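Local coordinates for Sso-CP2 metallo-carboxypetidase (Sulfolobus solfataricus, PDB 4MMO) that acts as a zinc-dependent M20-family carboxypeptidase, a metallo-hydrolase that removes residues from the C-terminal end of peptides, at the interface of chains A and B. Sequence-based numbering; all coordinates share one arbitrary frame. Chains: chain A/B, Sso-CP2 metallo-carboxypetidase.

The interface of chains A and B. Residues chain A 198-199, 206, 291, 297-301; chain B 184, 283-285, 309, 311.
This polar patch belongs to the two-fold homodimer interface formed by the M20 dimerisation domain, which probably holds the two metallopeptidase subunits together; a twin patch has the chains exchanged. Strands 283-290 and 303-312 of chain B present a row of polar side chains to the 3-10 helix 198-203 and the 297-301 segment of chain A. B:Asn283, at the start of strand 283-290, contacts both A:Ile299 and A:Asn206, its CG anti to the backbone N (chi1 175°). Its amide nitrogen reaches two acceptors nearly in the amide plane: B:Asn283 ND2 donates to the A:Ile299 backbone O at 3.0 Å, coming from above that carbonyl plane, and to OD1 of B:Asp309 at 2.9 Å, which fixes the amide's rotation. B:Asn283 OD1 accepts from ND2 of A:Asn206 at 2.9 Å; the two side chains cross at about a right angle, their amide planes 65° apart. The same A:Asn206 ND2 also gives a hydrogen bond to the B:Val284 backbone O, in plane on a lone pair, so this one amide group bridges a side chain and the main chain of strand 283-290 across the interface. An alanine here in place of B:Asn283, lacking the amide and its bonds to A:Ile299 O and A:Asn206 ND2, would probably weaken the grip between the chains and leave the B:Asp309 carboxylate less firmly held. B:Asp309 OD2 takes the A:Ser198 hydroxyl OG at 3.0 Å from above the carboxylate plane and is salt-bridged by B:Arg311 NE within its own chain. The B:Arg311 chain bends at chi2 (-61°), bringing its guanidinium edge to A:Ser198 OG, which lies in plane 2.7 Å from NH2. Tip to tip, the same NH2 donates to OG1 of A:Thr298. Water 1 links B:Asp309 OD2 to the A:Ser198 backbone O. Alongside A:Thr298 and pointing the same way, B:Asp285 accepts the A:Ile299 backbone N through the anti lone pair of OD1 at 3.0 Å, while its backbone O receives A:Tyr291 N. The B:Tyr184 hydroxyl OH donates to the A:Lys297 backbone O at 3.0 Å from above the carbonyl plane.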
ATOM      1  N   SER A 198      18.167  -4.141   4.642  1.00 37.28           N
ATOM      2  CA  SER A 198      17.506  -5.104   5.527  1.00 55.89           C
ATOM      3  C   SER A 198      18.486  -5.939   6.345  1.00 42.06           C
ATOM      4  O   SER A 198      18.097  -6.554   7.334  1.00 55.62           O
ATOM      5  CB  SER A 198      16.565  -6.020   4.740  1.00 49.82           C
ATOM      6  OG  SER A 198      17.280  -7.006   4.024  1.00 48.25           O
ATOM      7  N   SER A 199      19.753  -5.950   5.945  1.00 41.11           N
ATOM      8  CA  SER A 199      20.790  -6.628   6.719  1.00 52.48           C
ATOM      9  C   SER A 199      20.913  -6.042   8.130  1.00 43.25           C
ATOM     10  O   SER A 199      21.448  -6.687   9.033  1.00 42.16           O
ATOM     11  CB  SER A 199      22.134  -6.549   5.995  1.00 44.63           C
ATOM     12  OG  SER A 199      22.540  -5.204   5.830  1.00 68.91           O
ATOM     13  N   ASN A 206      10.945  -2.495  12.747  1.00 40.35           N
ATOM     14  CA  ASN A 206      10.437  -2.316  11.395  1.00 40.44           C
ATOM     15  C   ASN A 206       9.027  -1.715  11.489  1.00 47.37           C
ATOM     16  O   ASN A 206       8.170  -2.259  12.182  1.00 46.09           O
ATOM     17  CB  ASN A 206      10.452  -3.668  10.662  1.00 33.91           C
ATOM     18  CG  ASN A 206       9.841  -3.604   9.271  1.00 40.20           C
ATOM     19  OD1 ASN A 206       8.689  -3.209   9.093  1.00 43.36           O
ATOM     20  ND2 ASN A 206      10.616  -4.013   8.275  1.00 41.05           N
ATOM     21  N   TYR A 291       9.147  -0.982  -0.140  1.00 61.02           N
ATOM     22  CA  TYR A 291       9.263  -1.076  -1.588  1.00 74.78           C
ATOM     23  C   TYR A 291       8.126  -1.850  -2.237  1.00 76.05           C
ATOM     24  O   TYR A 291       7.807  -2.969  -1.840  1.00 67.82           O
ATOM     25  CB  TYR A 291      10.593  -1.726  -1.963  1.00 66.64           C
ATOM     26  CG  TYR A 291      10.717  -2.031  -3.435  1.00 73.55           C
ATOM     27  CD1 TYR A 291      10.976  -1.024  -4.353  1.00 86.72           C
ATOM     28  CD2 TYR A 291      10.575  -3.331  -3.908  1.00 70.54           C
ATOM     29  CE1 TYR A 291      11.092  -1.299  -5.704  1.00 91.60           C
ATOM     30  CE2 TYR A 291      10.694  -3.618  -5.254  1.00 73.80           C
ATOM     31  CZ  TYR A 291      10.951  -2.598  -6.149  1.00 84.60           C
ATOM     32  OH  TYR A 291      11.065  -2.879  -7.493  1.00 68.34           O
ATOM     33  N   LYS A 297      13.700  -5.829  -3.809  1.00 82.38           N
ATOM     34  CA  LYS A 297      14.561  -4.835  -3.183  1.00 70.79           C
ATOM     35  C   LYS A 297      14.479  -5.051  -1.682  1.00 69.95           C
ATOM     36  O   LYS A 297      13.389  -5.072  -1.111  1.00 86.54           O
ATOM     37  CB  LYS A 297      14.113  -3.423  -3.543  1.00 62.49           C
ATOM     38  CG  LYS A 297      14.744  -2.338  -2.690  1.00 83.11           C
ATOM     39  CD  LYS A 297      14.213  -0.967  -3.063  1.00 89.68           C
ATOM     40  CE  LYS A 297      15.142   0.137  -2.593  1.00 90.37           C
ATOM     41  NZ  LYS A 297      14.621   1.477  -2.965  1.00 96.01           N
ATOM     42  N   THR A 298      15.630  -5.203  -1.043  1.00 59.93           N
ATOM     43  CA  THR A 298      15.673  -5.586   0.364  1.00 68.40           C
ATOM     44  C   THR A 298      16.024  -4.401   1.268  1.00 54.99           C
ATOM     45  O   THR A 298      17.134  -3.873   1.230  1.00 48.10           O
ATOM     46  CB  THR A 298      16.653  -6.762   0.590  1.00 74.14           C
ATOM     47  OG1 THR A 298      16.814  -6.997   1.991  1.00 90.78           O
ATOM     48  CG2 THR A 298      18.016  -6.483  -0.041  1.00 45.82           C
ATOM     49  N   ILE A 299      15.055  -3.986   2.076  1.00 40.52           N
ATOM     50  CA  ILE A 299      15.233  -2.847   2.966  1.00 47.42           C
ATOM     51  C   ILE A 299      14.409  -2.958   4.242  1.00 47.37           C
ATOM     52  O   ILE A 299      13.426  -3.692   4.295  1.00 42.16           O
ATOM     53  CB  ILE A 299      14.808  -1.528   2.285  1.00 57.91           C
ATOM     54  CG1 ILE A 299      13.414  -1.670   1.667  1.00 57.69           C
ATOM     55  CG2 ILE A 299      15.811  -1.121   1.220  1.00 59.70           C
ATOM     56  CD1 ILE A 299      12.701  -0.348   1.444  1.00 49.03           C
ATOM     57  N   VAL A 300      14.820  -2.218   5.266  1.00 50.35           N
ATOM     58  CA  VAL A 300      13.926  -1.886   6.367  1.00 49.54           C
ATOM     59  C   VAL A 300      13.370  -0.499   6.065  1.00 47.76           C
ATOM     60  O   VAL A 300      14.120   0.478   6.091  1.00 44.15           O
ATOM     61  CB  VAL A 300      14.645  -1.835   7.730  1.00 42.29           C
ATOM     62  CG1 VAL A 300      13.632  -1.598   8.851  1.00 43.83           C
ATOM     63  CG2 VAL A 300      15.419  -3.113   7.976  1.00 38.32           C
ATOM     64  N   PRO A 301      12.061  -0.398   5.764  1.00 33.98           N
ATOM     65  CA  PRO A 301      11.551   0.948   5.479  1.00 40.16           C
ATOM     66  C   PRO A 301      11.514   1.785   6.746  1.00 32.96           C
ATOM     67  O   PRO A 301      11.452   1.217   7.837  1.00 39.18           O
ATOM     68  CB  PRO A 301      10.129   0.687   4.960  1.00 45.40           C
ATOM     69  CG  PRO A 301      10.082  -0.791   4.654  1.00 43.53           C
ATOM     70  CD  PRO A 301      10.993  -1.408   5.657  1.00 33.77           C
TER
ATOM     71  N   TYR B 184      13.804 -14.965  -0.149  1.00 35.53           N
ATOM     72  CA  TYR B 184      12.931 -13.858  -0.503  1.00 36.99           C
ATOM     73  C   TYR B 184      11.562 -14.415  -0.851  1.00 38.01           C
ATOM     74  O   TYR B 184      11.458 -15.384  -1.598  1.00 45.48           O
ATOM     75  CB  TYR B 184      13.496 -13.081  -1.690  1.00 41.83           C
ATOM     76  CG  TYR B 184      13.093 -11.627  -1.691  1.00 58.79           C
ATOM     77  CD1 TYR B 184      11.777 -11.251  -1.940  1.00 73.45           C
ATOM     78  CD2 TYR B 184      14.024 -10.629  -1.438  1.00 74.14           C
ATOM     79  CE1 TYR B 184      11.401  -9.920  -1.937  1.00 64.73           C
ATOM     80  CE2 TYR B 184      13.657  -9.295  -1.434  1.00 83.12           C
ATOM     81  CZ  TYR B 184      12.345  -8.947  -1.684  1.00 65.61           C
ATOM     82  OH  TYR B 184      11.979  -7.620  -1.683  1.00 57.03           O
ATOM     83  N   ASN B 283      12.093 -10.125   7.908  1.00 36.32           N
ATOM     84  CA  ASN B 283      11.905  -8.702   7.679  1.00 32.72           C
ATOM     85  C   ASN B 283      10.909  -8.437   6.563  1.00 25.12           C
ATOM     86  O   ASN B 283      10.921  -9.113   5.533  1.00 41.47           O
ATOM     87  CB  ASN B 283      13.253  -8.060   7.333  1.00 32.51           C
ATOM     88  CG  ASN B 283      13.126  -6.600   6.959  1.00 44.44           C
ATOM     89  OD1 ASN B 283      12.964  -5.740   7.824  1.00 36.06           O
ATOM     90  ND2 ASN B 283      13.211  -6.309   5.668  1.00 40.12           N
ATOM     91  N   VAL B 284      10.047  -7.450   6.786  1.00 34.89           N
ATOM     92  CA  VAL B 284       9.112  -6.996   5.769  1.00 29.30           C
ATOM     93  C   VAL B 284       9.753  -5.863   4.989  1.00 48.42           C
ATOM     94  O   VAL B 284      10.028  -4.797   5.535  1.00 48.95           O
ATOM     95  CB  VAL B 284       7.796  -6.489   6.388  1.00 33.43           C
ATOM     96  CG1 VAL B 284       6.882  -5.918   5.308  1.00 33.41           C
ATOM     97  CG2 VAL B 284       7.103  -7.603   7.141  1.00 32.60           C
ATOM     98  N   ASP B 285       9.979  -6.107   3.705  1.00 37.46           N
ATOM     99  CA  ASP B 285      10.560  -5.116   2.823  1.00 33.08           C
ATOM    100  C   ASP B 285       9.490  -4.220   2.230  1.00 35.93           C
ATOM    101  O   ASP B 285       9.775  -3.105   1.796  1.00 44.67           O
ATOM    102  CB  ASP B 285      11.310  -5.811   1.691  1.00 38.62           C
ATOM    103  CG  ASP B 285      12.304  -6.822   2.199  1.00 40.12           C
ATOM    104  OD1 ASP B 285      13.387  -6.399   2.650  1.00 56.64           O
ATOM    105  OD2 ASP B 285      11.999  -8.033   2.151  1.00 50.33           O
ATOM    106  N   ASP B 309      11.949 -10.872   3.426  1.00 27.94           N
ATOM    107  CA  ASP B 309      13.262 -11.477   3.250  1.00 42.28           C
ATOM    108  C   ASP B 309      13.701 -12.069   4.581  1.00 27.66           C
ATOM    109  O   ASP B 309      13.537 -11.444   5.633  1.00 34.29           O
ATOM    110  CB  ASP B 309      14.288 -10.471   2.711  1.00 39.22           C
ATOM    111  CG  ASP B 309      14.784  -9.508   3.772  1.00 46.26           C
ATOM    112  OD1 ASP B 309      14.036  -8.572   4.118  1.00 41.48           O
ATOM    113  OD2 ASP B 309      15.930  -9.682   4.253  1.00 35.19           O
ATOM    114  N   ARG B 311      16.985 -13.495   6.546  1.00 35.53           N
ATOM    115  CA  ARG B 311      18.427 -13.661   6.621  1.00 43.41           C
ATOM    116  C   ARG B 311      18.703 -14.898   7.451  1.00 35.94           C
ATOM    117  O   ARG B 311      18.248 -15.001   8.587  1.00 41.37           O
ATOM    118  CB  ARG B 311      19.087 -12.435   7.256  1.00 41.53           C
ATOM    119  CG  ARG B 311      18.804 -11.141   6.526  1.00 53.45           C
ATOM    120  CD  ARG B 311      19.327 -11.189   5.106  1.00 44.27           C
ATOM    121  NE  ARG B 311      18.982  -9.980   4.365  1.00 54.18           N
ATOM    122  CZ  ARG B 311      19.690  -9.481   3.354  1.00 57.61           C
ATOM    123  NH1 ARG B 311      20.812 -10.071   2.951  1.00 45.64           N
ATOM    124  NH2 ARG B 311      19.276  -8.379   2.749  1.00 45.48           N
TER
HETATM  125  O   HOH W   1      16.318  -8.977   6.738  1.00 42.99           O